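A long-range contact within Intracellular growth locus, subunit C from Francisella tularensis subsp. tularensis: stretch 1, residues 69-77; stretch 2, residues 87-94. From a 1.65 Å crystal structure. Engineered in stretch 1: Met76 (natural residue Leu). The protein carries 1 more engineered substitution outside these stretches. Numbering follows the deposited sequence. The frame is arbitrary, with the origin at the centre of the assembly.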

# COMPACT_ATOMS: atom_id res chain seq x y z
N ALA A 69 -7.34 8.69 -5.36
CA ALA A 69 -6.55 7.47 -5.21
C ALA A 69 -6.98 6.34 -6.14
O ALA A 69 -8.17 6.23 -6.44
CB ALA A 69 -6.69 6.96 -3.76
N ALA A 70 -6.00 5.57 -6.61
CA ALA A 70 -6.26 4.37 -7.40
C ALA A 70 -6.37 3.16 -6.42
O ALA A 70 -6.99 2.14 -6.75
CB ALA A 70 -5.10 4.14 -8.40
N ALA A 71 -5.77 3.29 -5.23
CA ALA A 71 -5.81 2.18 -4.27
C ALA A 71 -5.49 2.67 -2.89
O ALA A 71 -4.81 3.69 -2.74
CB ALA A 71 -4.76 1.11 -4.62
N SER A 72 -6.01 1.96 -1.87
CA SER A 72 -5.63 2.26 -0.51
C SER A 72 -4.59 1.18 -0.17
O SER A 72 -4.53 0.11 -0.85
CB SER A 72 -6.82 2.09 0.45
OG SER A 72 -7.25 0.73 0.38
N VAL A 73 -3.72 1.49 0.78
CA VAL A 73 -2.79 0.46 1.28
C VAL A 73 -3.32 0.16 2.69
O VAL A 73 -3.29 1.04 3.56
CB VAL A 73 -1.34 0.95 1.36
CG1 VAL A 73 -0.48 -0.16 1.92
CG2 VAL A 73 -0.87 1.33 -0.03
N ILE A 74 -3.85 -1.04 2.88
CA ILE A 74 -4.48 -1.47 4.14
C ILE A 74 -3.49 -2.14 5.10
O ILE A 74 -3.60 -1.97 6.32
CB ILE A 74 -5.66 -2.45 3.84
CG1 ILE A 74 -6.75 -1.69 3.06
CG2 ILE A 74 -6.28 -2.99 5.07
CD1 ILE A 74 -7.67 -2.66 2.27
N ARG A 75 -2.56 -2.91 4.54
CA ARG A 75 -1.54 -3.55 5.36
C ARG A 75 -0.30 -3.72 4.56
O ARG A 75 -0.34 -3.89 3.32
CB ARG A 75 -1.98 -4.94 5.80
CG ARG A 75 -3.36 -4.99 6.26
CD ARG A 75 -3.82 -6.43 6.46
NE ARG A 75 -3.06 -7.14 7.48
CZ ARG A 75 -3.60 -7.64 8.60
NH1 ARG A 75 -4.91 -7.51 8.87
NH2 ARG A 75 -2.84 -8.32 9.44
N MSE A 76 0.81 -3.64 5.27
CA MSE A 76 2.06 -3.88 4.61
C MSE A 76 3.02 -4.42 5.62
O MSE A 76 3.02 -3.98 6.76
CB MSE A 76 2.65 -2.61 4.00
CG MSE A 76 3.75 -2.95 3.06
SE MSE A 76 4.22 -1.46 2.11
CE MSE A 76 5.49 -2.24 1.10
N SER A 77 3.84 -5.38 5.20
CA SER A 77 4.86 -5.97 6.07
C SER A 77 6.15 -6.07 5.28
O SER A 77 6.20 -6.54 4.15
CB SER A 77 4.37 -7.34 6.58
OG SER A 77 5.40 -8.00 7.33
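Stretch 2 87-94: ISITLGVL

Residues 87-94 form an extended strand throughout, with phi between -147° and -109° and psi between 109° and 156°. It runs antiparallel to strand 71-77, the N-to-C directions making an angle of 147° and the axes approaching to 4.5 Å. Ser72 pairs with Gly92, Val73 with Leu91, Arg75 with Thr90, Met76 with Ile89 and Ser77 with Ser88, the CA atoms of each pair lying 4.4 to 5.3 Å apart.

Backbone hydrogen bonds set this register. Ser72 N donates to Gly92 O (2.9 Å) and Gly92 N returns a bond to Ser72 O (3.0 Å); Ser77 N to Ser88 O (3.0 Å) and Ser88 N to Ser77 O (3.1 Å) close the same reciprocal pattern at the other end. Between them the register shifts by one residue in a beta bulge. Here Ile74, with phi/psi of -91°/-36°, departs from extended geometry, and Thr90 O receives both Ile74 N (2.9 Å) and, weakly, Arg75 N (3.4 Å). Thr90 N in turn donates to Arg75 O (2.8 Å). CA-H...O contacts supplement the ladder, among them Leu91 CA to Ser72 O and Ile87 CA to Ser77 O, both 3.2 Å.

Apolar packing occupies the sheet face bearing Val73, Met76, Ile89 and Leu91. Val73 CG2 lies 3.9 Å from Leu91 CD2, and Val73 CG1 4.2 Å from Ile89 CG1. The engineered Met76, present as selenomethionine with all three chi angles t, places SE 4.2 Å from Ile89 CD1 and CE 3.8 Å from Ile87 CG2.

On the face bearing Ser72, Arg75 and Thr90, the absence of a side chain at Gly92 matters: an ideal CB would lie 2.5 Å from Ser72 OG, a clash. At the end of the contact where Ala70 and Leu94 lie, a water sits between the two stretches; its oxygen lies 2.7 Å from Ala70 O and accepts a hydrogen bond from Leu94 N (2.8 Å).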

# COMPACT_ATOMS: atom_id res chain seq x y z
N ILE A 87 8.32 -9.09 1.37
CA ILE A 87 7.24 -8.14 1.55
C ILE A 87 5.88 -8.72 1.24
O ILE A 87 5.72 -9.51 0.30
CB ILE A 87 7.50 -6.91 0.57
CG1 ILE A 87 8.78 -6.19 1.01
CG2 ILE A 87 6.34 -5.95 0.54
CD1 ILE A 87 9.18 -5.10 -0.00
N SER A 88 4.90 -8.32 2.04
CA SER A 88 3.50 -8.68 1.75
C SER A 88 2.75 -7.35 1.79
O SER A 88 3.15 -6.43 2.49
CB SER A 88 2.93 -9.70 2.77
OG SER A 88 2.95 -9.19 4.07
N ILE A 89 1.70 -7.24 0.99
CA ILE A 89 0.92 -6.01 0.96
C ILE A 89 -0.53 -6.31 0.70
O ILE A 89 -0.88 -7.28 0.02
CB ILE A 89 1.51 -5.01 -0.14
CG1 ILE A 89 0.86 -3.63 -0.01
CG2 ILE A 89 1.24 -5.55 -1.59
CD1 ILE A 89 1.60 -2.61 -0.90
N THR A 90 -1.40 -5.48 1.26
CA THR A 90 -2.85 -5.62 1.06
C THR A 90 -3.36 -4.27 0.57
O THR A 90 -3.12 -3.25 1.21
CB THR A 90 -3.56 -6.00 2.38
OG1 THR A 90 -3.07 -7.29 2.80
CG2 THR A 90 -5.04 -6.17 2.14
N LEU A 91 -3.99 -4.29 -0.62
CA LEU A 91 -4.48 -3.07 -1.25
C LEU A 91 -6.00 -3.10 -1.41
O LEU A 91 -6.55 -4.16 -1.62
CB LEU A 91 -3.83 -2.93 -2.66
CG LEU A 91 -2.30 -2.91 -2.70
CD1 LEU A 91 -1.79 -3.38 -4.03
CD2 LEU A 91 -1.87 -1.51 -2.46
N GLY A 92 -6.65 -1.95 -1.30
CA GLY A 92 -8.08 -1.87 -1.50
C GLY A 92 -8.30 -1.13 -2.82
O GLY A 92 -7.73 -0.07 -3.01
N VAL A 93 -9.07 -1.71 -3.76
CA VAL A 93 -9.34 -1.05 -5.02
C VAL A 93 -10.83 -1.05 -5.30
O VAL A 93 -11.58 -1.88 -4.77
CB VAL A 93 -8.57 -1.70 -6.20
CG1 VAL A 93 -7.05 -1.65 -5.92
CG2 VAL A 93 -9.01 -3.19 -6.36
N LEU A 94 -11.28 -0.11 -6.11
CA LEU A 94 -12.73 -0.08 -6.45
C LEU A 94 -12.82 -0.52 -7.93
O LEU A 94 -12.38 0.20 -8.84
CB LEU A 94 -13.29 1.33 -6.24
CG LEU A 94 -14.79 1.47 -6.44
CD1 LEU A 94 -15.61 0.64 -5.45
CD2 LEU A 94 -15.02 3.02 -6.25
O HOH W 1 -9.59 1.70 -7.37